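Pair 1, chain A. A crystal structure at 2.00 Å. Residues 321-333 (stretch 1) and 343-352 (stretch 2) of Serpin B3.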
# COMPACT_ATOMS: atom_id res chain seq x y z
N ARG A 321 -11.37 18.65 -22.63
CA ARG A 321 -11.93 17.39 -22.19
C ARG A 321 -11.74 16.33 -23.22
O ARG A 321 -11.43 16.62 -24.36
CB ARG A 321 -13.40 17.52 -21.90
CG ARG A 321 -13.68 18.32 -20.65
CD ARG A 321 -15.18 18.42 -20.43
NE ARG A 321 -15.71 17.12 -20.06
CZ ARG A 321 -16.88 16.63 -20.44
NH1 ARG A 321 -17.67 17.33 -21.26
NH2 ARG A 321 -17.25 15.43 -20.02
N GLY A 322 -11.93 15.08 -22.80
CA GLY A 322 -12.02 13.96 -23.69
C GLY A 322 -11.30 12.73 -23.15
O GLY A 322 -11.63 11.60 -23.53
N LEU A 323 -10.29 12.94 -22.31
CA LEU A 323 -9.56 11.81 -21.64
C LEU A 323 -10.43 11.17 -20.60
O LEU A 323 -11.10 11.90 -19.84
CB LEU A 323 -8.27 12.29 -20.95
CG LEU A 323 -7.00 12.19 -21.80
CD1 LEU A 323 -5.84 12.91 -21.13
CD2 LEU A 323 -6.64 10.74 -22.06
N VAL A 324 -10.44 9.84 -20.60
CA VAL A 324 -11.18 9.01 -19.64
C VAL A 324 -10.26 7.88 -19.17
O VAL A 324 -9.46 7.38 -19.96
CB VAL A 324 -12.41 8.36 -20.29
CG1 VAL A 324 -13.17 7.53 -19.29
CG2 VAL A 324 -13.30 9.46 -20.89
N LEU A 325 -10.36 7.48 -17.90
CA LEU A 325 -9.58 6.34 -17.41
C LEU A 325 -10.30 5.03 -17.67
O LEU A 325 -11.50 4.84 -17.29
CB LEU A 325 -9.27 6.42 -15.93
CG LEU A 325 -8.55 7.67 -15.45
CD1 LEU A 325 -8.26 7.53 -13.96
CD2 LEU A 325 -7.31 7.93 -16.26
N SER A 326 -9.55 4.12 -18.29
CA SER A 326 -9.99 2.78 -18.60
C SER A 326 -9.67 1.80 -17.48
O SER A 326 -10.37 0.83 -17.37
CB SER A 326 -9.36 2.28 -19.91
OG SER A 326 -7.92 2.30 -19.92
N GLY A 327 -8.65 2.03 -16.65
CA GLY A 327 -8.40 1.10 -15.54
C GLY A 327 -7.46 1.61 -14.45
O GLY A 327 -6.79 2.62 -14.59
N VAL A 328 -7.47 0.93 -13.32
CA VAL A 328 -6.60 1.21 -12.18
C VAL A 328 -6.29 -0.14 -11.58
O VAL A 328 -7.21 -0.87 -11.18
CB VAL A 328 -7.23 2.11 -11.10
CG1 VAL A 328 -6.22 2.44 -9.98
CG2 VAL A 328 -7.71 3.40 -11.73
N LEU A 329 -5.00 -0.48 -11.59
CA LEU A 329 -4.49 -1.76 -11.16
C LEU A 329 -3.44 -1.61 -10.03
O LEU A 329 -2.66 -0.64 -10.02
CB LEU A 329 -3.83 -2.47 -12.32
CG LEU A 329 -4.69 -2.73 -13.54
CD1 LEU A 329 -3.84 -3.55 -14.44
CD2 LEU A 329 -5.95 -3.49 -13.19
N HIS A 330 -3.44 -2.56 -9.12
CA HIS A 330 -2.50 -2.59 -7.98
C HIS A 330 -2.05 -4.00 -7.75
O HIS A 330 -2.87 -4.94 -7.79
CB HIS A 330 -3.19 -2.07 -6.74
CG HIS A 330 -2.29 -1.87 -5.56
ND1 HIS A 330 -1.37 -0.83 -5.48
CD2 HIS A 330 -2.19 -2.54 -4.39
CE1 HIS A 330 -0.73 -0.89 -4.32
NE2 HIS A 330 -1.18 -1.93 -3.66
N LYS A 331 -0.78 -4.13 -7.43
CA LYS A 331 -0.19 -5.39 -7.08
C LYS A 331 0.86 -5.21 -5.97
O LYS A 331 1.64 -4.27 -5.95
CB LYS A 331 0.43 -6.00 -8.36
CG LYS A 331 0.68 -7.47 -8.25
CD LYS A 331 1.12 -8.08 -9.57
CE LYS A 331 1.47 -9.54 -9.37
NZ LYS A 331 1.72 -10.17 -10.70
N ALA A 332 0.93 -6.15 -5.06
CA ALA A 332 1.74 -5.98 -3.85
C ALA A 332 2.31 -7.31 -3.38
O ALA A 332 1.71 -8.38 -3.61
CB ALA A 332 0.93 -5.31 -2.73
N PHE A 333 3.46 -7.23 -2.73
CA PHE A 333 4.27 -8.38 -2.27
C PHE A 333 4.86 -8.07 -0.90
O PHE A 333 5.36 -6.95 -0.67
CB PHE A 333 5.44 -8.53 -3.26
CG PHE A 333 6.54 -9.49 -2.82
CD1 PHE A 333 7.58 -9.08 -1.97
CD2 PHE A 333 6.55 -10.80 -3.29
CE1 PHE A 333 8.58 -9.98 -1.54
CE2 PHE A 333 7.60 -11.70 -2.92
CZ PHE A 333 8.61 -11.27 -2.05
N ALA A 343 9.15 -5.51 1.17
CA ALA A 343 7.82 -5.23 0.74
C ALA A 343 7.84 -4.33 -0.48
O ALA A 343 8.68 -3.41 -0.51
CB ALA A 343 7.01 -4.58 1.86
N ALA A 344 6.92 -4.58 -1.42
CA ALA A 344 6.83 -3.83 -2.67
C ALA A 344 5.46 -3.72 -3.16
O ALA A 344 4.64 -4.59 -2.93
CB ALA A 344 7.68 -4.49 -3.75
N ALA A 345 5.17 -2.65 -3.91
CA ALA A 345 3.83 -2.53 -4.54
C ALA A 345 3.91 -1.59 -5.67
O ALA A 345 4.89 -0.80 -5.80
CB ALA A 345 2.77 -2.10 -3.54
N ALA A 346 2.90 -1.65 -6.52
CA ALA A 346 2.83 -0.68 -7.54
C ALA A 346 1.39 -0.49 -7.97
O ALA A 346 0.57 -1.41 -7.85
CB ALA A 346 3.73 -1.06 -8.73
N THR A 347 1.10 0.71 -8.49
CA THR A 347 -0.20 1.07 -8.99
C THR A 347 -0.08 1.67 -10.38
O THR A 347 0.76 2.53 -10.61
CB THR A 347 -0.84 2.11 -8.04
OG1 THR A 347 -0.80 1.64 -6.67
CG2 THR A 347 -2.23 2.45 -8.46
N ALA A 348 -0.94 1.21 -11.29
CA ALA A 348 -1.01 1.73 -12.65
C ALA A 348 -2.39 2.32 -12.91
O ALA A 348 -3.39 1.69 -12.61
CB ALA A 348 -0.73 0.60 -13.66
N VAL A 349 -2.43 3.50 -13.49
CA VAL A 349 -3.66 4.13 -13.93
C VAL A 349 -3.54 4.32 -15.45
O VAL A 349 -2.54 4.94 -15.93
CB VAL A 349 -3.78 5.51 -13.27
CG1 VAL A 349 -4.97 6.34 -13.87
CG2 VAL A 349 -3.86 5.35 -11.72
N VAL A 350 -4.51 3.76 -16.19
CA VAL A 350 -4.51 3.72 -17.66
C VAL A 350 -5.63 4.57 -18.23
O VAL A 350 -6.75 4.49 -17.77
CB VAL A 350 -4.76 2.29 -18.17
CG1 VAL A 350 -4.69 2.23 -19.70
CG2 VAL A 350 -3.76 1.34 -17.59
N GLY A 351 -5.30 5.44 -19.17
CA GLY A 351 -6.26 6.37 -19.76
C GLY A 351 -6.15 6.46 -21.27
O GLY A 351 -5.13 6.11 -21.86
N PHE A 352 -7.21 6.99 -21.88
CA PHE A 352 -7.36 7.03 -23.33
C PHE A 352 -8.28 8.18 -23.73
O PHE A 352 -9.14 8.58 -22.96
CB PHE A 352 -7.88 5.69 -23.88
CG PHE A 352 -9.31 5.43 -23.58
CD1 PHE A 352 -9.74 5.26 -22.26
CD2 PHE A 352 -10.26 5.36 -24.61
CE1 PHE A 352 -11.07 5.03 -21.98
CE2 PHE A 352 -11.60 5.11 -24.32
CZ PHE A 352 -12.00 4.95 -23.01

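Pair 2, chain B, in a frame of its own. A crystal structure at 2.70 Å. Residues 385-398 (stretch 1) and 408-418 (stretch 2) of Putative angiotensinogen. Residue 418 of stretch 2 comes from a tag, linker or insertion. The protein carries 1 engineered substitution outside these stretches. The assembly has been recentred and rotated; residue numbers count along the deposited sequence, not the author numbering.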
# COMPACT_ATOMS: atom_id res chain seq x y z
N MET B 385 -4.96 -28.26 -15.95
CA MET B 385 -4.34 -28.40 -17.29
C MET B 385 -2.83 -28.17 -17.25
O MET B 385 -2.15 -28.61 -18.16
CB MET B 385 -4.93 -27.39 -18.31
CG MET B 385 -5.68 -27.90 -19.52
SD MET B 385 -5.67 -26.49 -20.69
CE MET B 385 -4.18 -26.74 -21.69
N GLN B 386 -2.35 -27.42 -16.25
CA GLN B 386 -0.95 -27.07 -16.08
C GLN B 386 -0.56 -26.93 -14.61
O GLN B 386 -1.41 -26.62 -13.76
CB GLN B 386 -0.67 -25.71 -16.73
CG GLN B 386 -0.62 -25.61 -18.25
CD GLN B 386 -0.22 -24.21 -18.74
OE1 GLN B 386 0.06 -23.33 -17.96
NE2 GLN B 386 -0.13 -24.03 -20.03
N LYS B 387 0.72 -27.13 -14.32
CA LYS B 387 1.29 -26.91 -12.99
C LYS B 387 1.86 -25.50 -12.93
O LYS B 387 2.88 -25.19 -13.61
CB LYS B 387 2.39 -27.94 -12.66
CG LYS B 387 3.06 -27.72 -11.29
CD LYS B 387 3.89 -28.91 -10.78
CE LYS B 387 3.24 -29.62 -9.58
NZ LYS B 387 3.65 -31.05 -9.51
N LEU B 388 1.19 -24.65 -12.12
CA LEU B 388 1.47 -23.22 -12.10
C LEU B 388 2.19 -22.81 -10.81
O LEU B 388 1.99 -23.42 -9.75
CB LEU B 388 0.16 -22.44 -12.27
CG LEU B 388 -0.72 -22.71 -13.52
CD1 LEU B 388 -1.92 -21.83 -13.53
CD2 LEU B 388 0.08 -22.52 -14.81
N HIS B 389 3.05 -21.80 -10.95
CA HIS B 389 3.71 -21.18 -9.83
C HIS B 389 3.74 -19.69 -10.07
O HIS B 389 3.61 -19.24 -11.22
CB HIS B 389 5.16 -21.74 -9.65
CG HIS B 389 6.08 -21.47 -10.81
ND1 HIS B 389 7.09 -20.54 -10.75
CD2 HIS B 389 6.15 -22.02 -12.05
CE1 HIS B 389 7.75 -20.52 -11.90
NE2 HIS B 389 7.18 -21.39 -12.71
N VAL B 390 3.99 -18.93 -9.00
CA VAL B 390 4.22 -17.49 -9.10
C VAL B 390 5.65 -17.25 -9.61
O VAL B 390 6.61 -17.52 -8.91
CB VAL B 390 4.07 -16.76 -7.75
CG1 VAL B 390 4.30 -15.28 -7.91
CG2 VAL B 390 2.70 -17.03 -7.14
N ASP B 391 5.77 -16.66 -10.79
CA ASP B 391 7.06 -16.24 -11.33
C ASP B 391 7.59 -15.01 -10.67
O ASP B 391 8.71 -14.98 -10.32
CB ASP B 391 6.92 -15.93 -12.80
CG ASP B 391 8.24 -15.73 -13.46
OD1 ASP B 391 9.19 -16.50 -13.17
OD2 ASP B 391 8.34 -14.82 -14.30
N LYS B 392 6.74 -14.01 -10.49
CA LYS B 392 7.13 -12.66 -10.20
C LYS B 392 5.99 -11.86 -9.54
O LYS B 392 4.81 -11.95 -9.97
CB LYS B 392 7.52 -11.99 -11.53
CG LYS B 392 7.96 -10.53 -11.38
CD LYS B 392 8.99 -10.09 -12.41
CE LYS B 392 10.12 -9.27 -11.78
NZ LYS B 392 11.38 -9.27 -12.61
N ILE B 393 6.36 -11.04 -8.56
CA ILE B 393 5.46 -10.06 -7.93
C ILE B 393 6.10 -8.69 -7.74
O ILE B 393 7.04 -8.53 -6.99
CB ILE B 393 5.05 -10.51 -6.53
CG1 ILE B 393 4.32 -11.83 -6.60
CG2 ILE B 393 4.14 -9.49 -5.89
CD1 ILE B 393 3.75 -12.27 -5.25
N THR B 394 5.59 -7.70 -8.44
CA THR B 394 6.11 -6.35 -8.31
C THR B 394 5.11 -5.55 -7.51
O THR B 394 3.97 -5.96 -7.36
CB THR B 394 6.45 -5.73 -9.69
OG1 THR B 394 5.38 -5.92 -10.63
CG2 THR B 394 7.63 -6.44 -10.27
N HIS B 395 5.58 -4.47 -6.91
CA HIS B 395 4.74 -3.51 -6.24
C HIS B 395 5.32 -2.17 -6.53
O HIS B 395 6.48 -1.99 -6.41
CB HIS B 395 4.66 -3.75 -4.75
CG HIS B 395 3.70 -2.84 -4.08
ND1 HIS B 395 2.35 -3.06 -4.06
CD2 HIS B 395 3.89 -1.64 -3.49
CE1 HIS B 395 1.75 -2.05 -3.46
NE2 HIS B 395 2.66 -1.18 -3.10
N LYS B 396 4.51 -1.25 -6.96
CA LYS B 396 4.94 0.09 -7.39
C LYS B 396 3.95 1.09 -6.75
O LYS B 396 2.73 0.84 -6.71
CB LYS B 396 4.88 0.13 -8.91
CG LYS B 396 5.78 1.13 -9.58
CD LYS B 396 5.15 2.53 -9.73
CE LYS B 396 6.15 3.56 -10.27
NZ LYS B 396 5.49 4.59 -11.10
N SER B 397 4.45 2.18 -6.18
CA SER B 397 3.57 3.17 -5.51
C SER B 397 4.06 4.60 -5.63
O SER B 397 5.23 4.81 -5.78
CB SER B 397 3.41 2.80 -4.05
OG SER B 397 4.70 2.80 -3.47
N VAL B 398 3.15 5.56 -5.56
CA VAL B 398 3.50 6.97 -5.65
C VAL B 398 2.78 7.82 -4.58
O VAL B 398 1.63 7.58 -4.29
CB VAL B 398 3.12 7.56 -7.01
CG1 VAL B 398 3.70 8.99 -7.15
CG2 VAL B 398 3.61 6.69 -8.13
N ALA B 408 -2.24 9.43 -4.00
CA ALA B 408 -1.42 8.21 -3.81
C ALA B 408 -1.95 7.10 -4.67
O ALA B 408 -3.14 6.84 -4.60
CB ALA B 408 -1.37 7.76 -2.35
N LYS B 409 -1.05 6.43 -5.41
CA LYS B 409 -1.37 5.30 -6.27
C LYS B 409 -0.55 4.13 -5.77
O LYS B 409 0.56 4.34 -5.34
CB LYS B 409 -0.90 5.57 -7.68
CG LYS B 409 -1.73 6.55 -8.48
CD LYS B 409 -0.95 7.13 -9.68
CE LYS B 409 -1.41 8.58 -9.98
NZ LYS B 409 -0.33 9.57 -10.34
N ALA B 410 -1.08 2.92 -5.88
CA ALA B 410 -0.28 1.69 -5.82
C ALA B 410 -0.75 0.70 -6.85
O ALA B 410 -1.89 0.75 -7.26
CB ALA B 410 -0.36 1.05 -4.43
N GLU B 411 0.12 -0.23 -7.20
CA GLU B 411 -0.10 -1.22 -8.26
C GLU B 411 0.66 -2.47 -7.85
O GLU B 411 1.87 -2.40 -7.67
CB GLU B 411 0.59 -0.75 -9.49
CG GLU B 411 0.25 0.65 -9.98
CD GLU B 411 1.01 1.04 -11.23
OE1 GLU B 411 2.14 0.52 -11.48
OE2 GLU B 411 0.49 1.89 -11.96
N THR B 412 -0.04 -3.59 -7.70
CA THR B 412 0.60 -4.87 -7.49
C THR B 412 0.29 -5.76 -8.68
O THR B 412 -0.86 -5.89 -9.09
CB THR B 412 0.03 -5.52 -6.28
OG1 THR B 412 0.07 -4.55 -5.22
CG2 THR B 412 0.80 -6.78 -5.91
N VAL B 413 1.33 -6.38 -9.22
CA VAL B 413 1.25 -7.25 -10.36
C VAL B 413 1.84 -8.61 -9.98
O VAL B 413 2.95 -8.67 -9.46
CB VAL B 413 2.01 -6.64 -11.57
CG1 VAL B 413 1.95 -7.57 -12.77
CG2 VAL B 413 1.38 -5.36 -11.95
N VAL B 414 1.15 -9.70 -10.33
CA VAL B 414 1.60 -11.07 -10.08
C VAL B 414 1.63 -11.80 -11.39
O VAL B 414 0.69 -11.73 -12.15
CB VAL B 414 0.63 -11.81 -9.15
CG1 VAL B 414 1.20 -13.17 -8.76
CG2 VAL B 414 0.37 -10.99 -7.88
N GLY B 415 2.73 -12.48 -11.69
CA GLY B 415 2.82 -13.20 -12.97
C GLY B 415 2.88 -14.65 -12.64
O GLY B 415 3.70 -15.04 -11.80
N ILE B 416 2.05 -15.45 -13.29
CA ILE B 416 1.98 -16.86 -13.03
C ILE B 416 2.43 -17.62 -14.30
O ILE B 416 1.91 -17.38 -15.35
CB ILE B 416 0.54 -17.31 -12.69
CG1 ILE B 416 -0.15 -16.41 -11.65
CG2 ILE B 416 0.49 -18.77 -12.20
CD1 ILE B 416 0.12 -16.76 -10.23
N MET B 417 3.36 -18.57 -14.17
CA MET B 417 3.89 -19.40 -15.30
C MET B 417 3.80 -20.90 -15.02
O MET B 417 3.49 -21.31 -13.88
CB MET B 417 5.39 -19.09 -15.50
CG MET B 417 5.76 -17.72 -16.01
SD MET B 417 7.36 -17.75 -16.85
CE MET B 417 8.31 -19.00 -15.97
N ALA B 418 4.13 -21.71 -16.03
CA ALA B 418 4.53 -23.14 -15.82
C ALA B 418 6.01 -23.39 -16.14
O ALA B 418 6.45 -24.54 -16.11
CB ALA B 418 3.66 -24.04 -16.66

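In the bridge just past the bulge the glycine changes strands: A:Gly327 pairs with A:Val350 in pair 1, B:Lys392 with B:Gly415 in pair 2. Separately, A:Gly351 matches B:Ile416.

At A:Gly351 an ideal CB would sit 3.2 Å from A:Leu325 CD2, which is tight. A:Leu325 leans across the bare glycine, and its CD1 lies 3.5 Å from A:Val349 CG1. In pair 2 the shorter B:Val390 replaces this leucine, and B:Ile416 has a side chain to meet it. B:Val390 CG2 is 4.0 Å from B:Ile416 CD1, and B:Leu388 CB is 3.7 Å from B:Ile416 CG2. Pair 1 fills the site from one strand, with the leucine; pair 2 fills it from both, with valine and isoleucine.

The backbones are nearly the same. Each pair is two antiparallel strands, and 14 central residues superpose with an RMSD of 0.4 Å. Both carry a bulge at the same place, at A:Ser326 and B:Asp391. There one carbonyl accepts from two successive amides. A:Val350 O is 2.9 Å from A:Ser326 N and takes a weak bond from A:Gly327 N at 3.3 Å. B:Gly415 O is 2.8 Å from B:Asp391 N and takes a weak bond from B:Lys392 N at 3.5 Å. Past the bulge, paired backbone hydrogen bonds continue in step, as in A:Leu329 with A:Ala348 and B:Thr394 with B:Val413.

A histidine and threonine pair is kept in both. A:His330 ND1 is 2.8 Å from A:Thr347 OG1, and B:His395 ND1 is 3.0 Å from B:Thr412 OG1. Both are hydrogen bonds, with the threonine oxygen at the ring edge. Both histidines have chi1 t and both threonines chi1 m. A:Val328 and B:Ile393 also coincide on this face, each against a valine, A:Val349 or B:Val414.

The other face differs more. A:Phe333 is bridged with A:Ala344, a large residue with a small one. B:Val398 and B:Lys409 divide the bulk more evenly. A:Lys331 is paired with A:Ala346, while B:Lys396 faces B:Glu411. B:Lys396 CB is 3.8 Å from B:Glu411 OE1, but the lysine end leads away.

At the far end, A:Phe352 reaches back over the bulge. Its CE1 is 4.0 Å from A:Val324 CB, and its CD1 is 3.8 Å from A:Ser326 CB. B:Met417 takes this position with a flexible chain, and its CE is 3.9 Å from B:Asp391 OD1. B:His389 replaces A:Val324, and its NE2 is 4.0 Å from B:Met417 CB.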